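Local coordinates for glycerate dehydrogenase (Bacillus sp. 5mfcol3.1, PDB 6P2I), which probably reduces acyclic imino acids asymmetrically to amino acids with NADPH, within the D-isomer specific 2-hydroxyacid dehydrogenase family, at residues Y239-D253 with P262-A276. Sequence-based numbering, arbitrary orientation.
Sequences YSVLKQNRIRGAGLD and PIIGLNNVVLTPGSA. With NAP (NADP nicotinamide-adenine-dinucleotide phosphate), chain C.
Strands 249-252 and 269-271 run side by side in parallel, their axes 7° apart, and four backbone hydrogen bonds, from Ala250 N to Asn268 O at one end to Thr272 N to Leu252 O at the other, join them in regular register. Asp253, just past the first strand, illustrates how the carboxyl ends of strands in a Rossmann-type sheet supply cofactor-binding groups. A chi1 of -166° lays its carboxylate beside its own carbonyl carbon and within reach of loop residues 272-276, where Thr272 OG1 donates to OD1 at 2.6 Å, on the anti side and near the carboxylate plane. OD2 accepts a nearly straight bond of 3.0 Å from the carboxamide N7N of NADP, while Ala276 CB lies close to the same oxygen, 3.2 Å from OD2. Were Asp253 an alanine, the nicotinamide amide would probably lose its OD2 acceptor and be freer to turn, and the Thr272 hydroxyl would lose its OD1 partner. At the other end of the pair, Asn268 turns its amide toward the C-terminus of helix 235-243: ND2 donates to Leu242 O at 3.0 Å, almost in its own amide plane but from above the carbonyl plane, and Asn245 N, part of the Schellman motif, reaches that carbonyl from the opposite face. Asn268 OD1 is buried without a partner. Apolar contacts join the helix to the second segment: Leu266 CD1 meets Leu242 CB at 3.6 Å, Leu242 CD1 abuts Val269 CG1, and Pro262 CB sits over one face of the Tyr239 ring, 3.8 Å from its centroid. Strand 249-252 is flanked by strand 223-226 and by 269-271, the edge strand within this chain; helix 99-114 covers Val270 and, through His105, bonds Thr272 OG1, while Asp121 and Arg125 of the second subunit bind backbone atoms of the 264-271 region.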
# COMPACT_ATOMS: atom_id res chain seq x y z
N TYR A 239 -2.02 22.55 4.40
CA TYR A 239 -0.63 22.84 4.05
C TYR A 239 0.18 23.22 5.28
O TYR A 239 1.29 22.71 5.48
CB TYR A 239 -0.57 23.96 3.00
CG TYR A 239 0.86 24.40 2.76
CD1 TYR A 239 1.74 23.59 2.05
CD2 TYR A 239 1.33 25.59 3.30
CE1 TYR A 239 3.05 23.98 1.85
CE2 TYR A 239 2.65 25.98 3.11
CZ TYR A 239 3.50 25.17 2.38
OH TYR A 239 4.81 25.55 2.18
N SER A 240 -0.36 24.11 6.12
CA SER A 240 0.35 24.52 7.32
C SER A 240 0.58 23.35 8.27
O SER A 240 1.65 23.24 8.88
CB SER A 240 -0.42 25.64 8.03
OG SER A 240 -0.45 26.81 7.23
N VAL A 241 -0.42 22.48 8.41
CA VAL A 241 -0.27 21.31 9.27
C VAL A 241 0.88 20.43 8.79
O VAL A 241 1.75 20.02 9.57
CB VAL A 241 -1.59 20.53 9.33
CG1 VAL A 241 -1.36 19.12 9.84
CG2 VAL A 241 -2.58 21.25 10.22
N LEU A 242 0.92 20.16 7.48
CA LEU A 242 1.98 19.32 6.93
C LEU A 242 3.32 20.04 6.92
O LEU A 242 4.35 19.44 7.29
CB LEU A 242 1.60 18.87 5.52
CG LEU A 242 0.40 17.92 5.44
CD1 LEU A 242 -0.31 18.07 4.10
CD2 LEU A 242 0.83 16.48 5.63
N LYS A 243 3.34 21.31 6.53
CA LYS A 243 4.59 22.07 6.52
C LYS A 243 5.24 22.09 7.90
O LYS A 243 6.47 22.03 8.01
CB LYS A 243 4.34 23.50 6.04
CG LYS A 243 5.61 24.36 5.93
CD LYS A 243 6.57 23.79 4.89
CE LYS A 243 7.92 24.46 4.94
NZ LYS A 243 8.63 24.31 3.63
N GLN A 244 4.43 22.18 8.95
CA GLN A 244 4.93 22.22 10.32
C GLN A 244 5.07 20.84 10.93
O GLN A 244 5.32 20.73 12.14
CB GLN A 244 4.00 23.08 11.18
CG GLN A 244 3.95 24.54 10.74
CD GLN A 244 2.90 25.35 11.49
OE1 GLN A 244 2.63 25.10 12.66
NE2 GLN A 244 2.32 26.33 10.81
N ASN A 245 4.92 19.78 10.13
CA ASN A 245 5.08 18.40 10.57
C ASN A 245 4.22 18.10 11.80
O ASN A 245 4.63 17.40 12.72
CB ASN A 245 6.56 18.08 10.84
CG ASN A 245 7.43 18.28 9.61
OD1 ASN A 245 8.30 19.15 9.58
ND2 ASN A 245 7.21 17.46 8.58
N ARG A 246 3.00 18.65 11.81
CA ARG A 246 2.07 18.42 12.91
C ARG A 246 1.33 17.09 12.78
O ARG A 246 0.70 16.67 13.76
CB ARG A 246 1.07 19.58 13.01
CG ARG A 246 1.67 20.85 13.61
CD ARG A 246 1.76 20.74 15.12
NE ARG A 246 0.44 20.75 15.76
CZ ARG A 246 -0.04 19.76 16.52
NH1 ARG A 246 -1.24 19.87 17.06
NH2 ARG A 246 0.68 18.67 16.73
N ILE A 247 1.39 16.43 11.62
CA ILE A 247 0.97 15.04 11.44
C ILE A 247 2.07 14.32 10.66
O ILE A 247 3.05 14.93 10.24
CB ILE A 247 -0.39 14.91 10.72
CG1 ILE A 247 -0.32 15.47 9.31
CG2 ILE A 247 -1.48 15.58 11.53
CD1 ILE A 247 -1.52 15.09 8.45
N ARG A 248 1.89 13.01 10.46
CA ARG A 248 2.91 12.24 9.77
C ARG A 248 2.92 12.54 8.27
O ARG A 248 3.99 12.70 7.67
CB ARG A 248 2.72 10.74 10.01
CG ARG A 248 3.64 9.88 9.16
CD ARG A 248 3.48 8.42 9.49
NE ARG A 248 3.82 8.17 10.89
CZ ARG A 248 3.24 7.25 11.64
NH1 ARG A 248 2.28 6.48 11.14
NH2 ARG A 248 3.62 7.10 12.91
N GLY A 249 1.75 12.57 7.65
CA GLY A 249 1.69 12.86 6.23
C GLY A 249 0.28 12.74 5.70
O GLY A 249 -0.67 12.45 6.44
N ALA A 250 0.14 12.99 4.40
CA ALA A 250 -1.15 12.92 3.75
C ALA A 250 -1.02 12.24 2.39
O ALA A 250 -0.01 12.41 1.69
CB ALA A 250 -1.78 14.31 3.56
N GLY A 251 -2.04 11.47 2.03
CA GLY A 251 -2.12 10.89 0.71
C GLY A 251 -3.33 11.47 0.01
O GLY A 251 -4.46 11.29 0.48
N LEU A 252 -3.12 12.19 -1.09
CA LEU A 252 -4.18 13.00 -1.67
C LEU A 252 -4.36 12.68 -3.15
O LEU A 252 -3.44 12.89 -3.95
CB LEU A 252 -3.87 14.49 -1.48
CG LEU A 252 -3.51 14.90 -0.05
CD1 LEU A 252 -3.05 16.34 -0.03
CD2 LEU A 252 -4.71 14.69 0.90
N ASP A 253 -5.56 12.22 -3.51
CA ASP A 253 -5.91 11.92 -4.89
C ASP A 253 -6.55 13.11 -5.59
O ASP A 253 -6.86 13.01 -6.77
CB ASP A 253 -6.86 10.70 -4.94
CG ASP A 253 -7.02 10.11 -6.35
OD1 ASP A 253 -6.01 9.84 -7.02
OD2 ASP A 253 -8.17 9.91 -6.79
N PRO A 262 1.34 25.13 -3.12
CA PRO A 262 2.48 24.86 -2.22
C PRO A 262 2.53 23.43 -1.71
O PRO A 262 3.61 22.97 -1.33
CB PRO A 262 2.26 25.86 -1.08
CG PRO A 262 1.41 26.94 -1.67
CD PRO A 262 0.51 26.26 -2.65
N ILE A 263 1.40 22.72 -1.68
CA ILE A 263 1.43 21.33 -1.23
C ILE A 263 2.34 20.48 -2.12
O ILE A 263 2.94 19.51 -1.65
CB ILE A 263 -0.01 20.78 -1.18
CG1 ILE A 263 -0.78 21.46 -0.05
CG2 ILE A 263 -0.02 19.25 -1.02
CD1 ILE A 263 -2.21 21.01 0.08
N ILE A 264 2.48 20.86 -3.39
CA ILE A 264 3.37 20.15 -4.31
C ILE A 264 4.83 20.19 -3.84
O ILE A 264 5.63 19.33 -4.24
CB ILE A 264 3.21 20.73 -5.74
CG1 ILE A 264 2.19 19.91 -6.53
CG2 ILE A 264 4.53 20.78 -6.51
CD1 ILE A 264 0.83 19.98 -5.96
N GLY A 265 5.18 21.12 -2.96
CA GLY A 265 6.51 21.24 -2.42
C GLY A 265 6.80 20.39 -1.20
O GLY A 265 7.96 20.34 -0.76
N LEU A 266 5.80 19.71 -0.66
CA LEU A 266 5.94 18.99 0.61
C LEU A 266 6.52 17.60 0.41
O LEU A 266 6.16 16.89 -0.53
CB LEU A 266 4.58 18.86 1.30
CG LEU A 266 3.87 20.14 1.74
CD1 LEU A 266 2.44 19.80 2.14
CD2 LEU A 266 4.62 20.77 2.89
N ASN A 267 7.40 17.21 1.32
CA ASN A 267 8.02 15.89 1.31
C ASN A 267 7.30 14.89 2.21
O ASN A 267 7.83 13.80 2.46
CB ASN A 267 9.48 15.99 1.73
CG ASN A 267 9.66 16.54 3.15
OD1 ASN A 267 8.70 16.75 3.88
ND2 ASN A 267 10.91 16.79 3.52
N ASN A 268 6.12 15.24 2.72
CA ASN A 268 5.34 14.31 3.52
C ASN A 268 3.94 14.15 2.95
O ASN A 268 2.99 13.86 3.68
CB ASN A 268 5.29 14.73 4.99
CG ASN A 268 4.83 16.17 5.19
OD1 ASN A 268 4.53 16.89 4.23
ND2 ASN A 268 4.76 16.60 6.44
N VAL A 269 3.78 14.36 1.64
CA VAL A 269 2.54 14.03 0.96
C VAL A 269 2.86 13.07 -0.17
O VAL A 269 3.96 13.08 -0.74
CB VAL A 269 1.80 15.28 0.41
CG1 VAL A 269 1.48 16.24 1.54
CG2 VAL A 269 2.62 15.96 -0.68
N VAL A 270 1.90 12.21 -0.48
CA VAL A 270 1.91 11.38 -1.67
C VAL A 270 0.69 11.78 -2.49
O VAL A 270 -0.43 11.80 -1.97
CB VAL A 270 1.88 9.88 -1.31
CG1 VAL A 270 1.77 9.01 -2.55
CG2 VAL A 270 3.13 9.52 -0.50
N LEU A 271 0.92 12.14 -3.75
CA LEU A 271 -0.14 12.67 -4.61
C LEU A 271 -0.42 11.70 -5.75
O LEU A 271 0.50 11.16 -6.35
CB LEU A 271 0.28 14.02 -5.18
CG LEU A 271 0.68 15.05 -4.14
CD1 LEU A 271 1.25 16.28 -4.82
CD2 LEU A 271 -0.52 15.40 -3.27
N THR A 272 -1.70 11.50 -6.04
CA THR A 272 -2.08 10.78 -7.25
C THR A 272 -3.06 11.63 -8.06
O THR A 272 -3.86 12.38 -7.49
CB THR A 272 -2.66 9.39 -6.93
OG1 THR A 272 -3.71 9.49 -5.95
CG2 THR A 272 -1.55 8.48 -6.35
N PRO A 273 -3.00 11.56 -9.39
CA PRO A 273 -3.78 12.51 -10.23
C PRO A 273 -5.21 12.05 -10.49
O PRO A 273 -5.63 11.88 -11.64
CB PRO A 273 -2.94 12.57 -11.51
CG PRO A 273 -2.38 11.16 -11.64
CD PRO A 273 -2.08 10.72 -10.19
N GLY A 274 -5.97 11.86 -9.42
CA GLY A 274 -7.33 11.35 -9.56
C GLY A 274 -7.41 9.93 -10.09
O GLY A 274 -8.43 9.55 -10.66
N SER A 275 -6.35 9.14 -9.94
CA SER A 275 -6.27 7.81 -10.54
C SER A 275 -6.80 6.69 -9.64
O SER A 275 -6.71 5.52 -10.01
CB SER A 275 -4.82 7.51 -10.95
OG SER A 275 -3.96 7.70 -9.83
N ALA A 276 -7.37 7.04 -8.47
CA ALA A 276 -7.80 6.03 -7.51
C ALA A 276 -8.76 5.01 -8.11
O ALA A 276 -8.73 3.82 -7.76
CB ALA A 276 -8.45 6.71 -6.30
PA NAP C . -22.13 7.11 -0.79
O1A NAP C . -23.23 8.08 -1.16
O2A NAP C . -22.40 5.63 -0.87
O5B NAP C . -21.68 7.43 0.71
C5B NAP C . -21.54 8.78 1.16
C4B NAP C . -21.32 8.72 2.67
O4B NAP C . -21.08 10.06 3.11
C3B NAP C . -22.56 8.23 3.42
O3B NAP C . -22.14 7.58 4.63
C2B NAP C . -23.28 9.50 3.79
O2B NAP C . -24.11 9.36 4.93
C1B NAP C . -22.07 10.37 4.10
N9A NAP C . -22.43 11.80 4.11
C8A NAP C . -23.09 12.47 3.14
N7A NAP C . -23.26 13.77 3.51
C5A NAP C . -22.72 13.90 4.74
C6A NAP C . -22.55 15.00 5.71
N6A NAP C . -23.01 16.24 5.43
N1A NAP C . -21.91 14.72 6.87
C2A NAP C . -21.44 13.48 7.16
N3A NAP C . -21.55 12.43 6.33
C4A NAP C . -22.18 12.60 5.12
O3 NAP C . -20.85 7.57 -1.65
PN NAP C . -19.61 6.66 -2.13
O1N NAP C . -20.02 5.77 -3.27
O2N NAP C . -18.95 6.02 -0.92
O5D NAP C . -18.65 7.80 -2.74
C5D NAP C . -18.17 8.86 -1.90
C4D NAP C . -17.38 9.86 -2.73
O4D NAP C . -16.20 9.24 -3.23
C3D NAP C . -18.08 10.35 -3.98
O3D NAP C . -19.02 11.41 -3.72
C2D NAP C . -16.91 10.80 -4.85
O2D NAP C . -16.71 12.20 -4.69
C1D NAP C . -15.71 10.00 -4.32
N1N NAP C . -15.17 9.13 -5.37
C2N NAP C . -13.87 9.24 -5.71
C3N NAP C . -13.32 8.44 -6.71
C7N NAP C . -11.87 8.60 -7.09
O7N NAP C . -11.48 8.14 -8.16
N7N NAP C . -11.04 9.29 -6.31
C4N NAP C . -14.14 7.52 -7.36
C5N NAP C . -15.49 7.43 -7.00
C6N NAP C . -15.97 8.25 -5.98
P2B NAP C . -25.64 8.84 4.86
O1X NAP C . -26.33 9.74 3.86
O2X NAP C . -25.55 7.42 4.39
O3X NAP C . -26.10 8.96 6.29
O HOH W 1 6.04 24.33 -0.52
O HOH W 2 5.57 14.93 8.92
O HOH W 3 7.66 19.06 5.69
O HOH W 4 -3.40 14.74 -6.11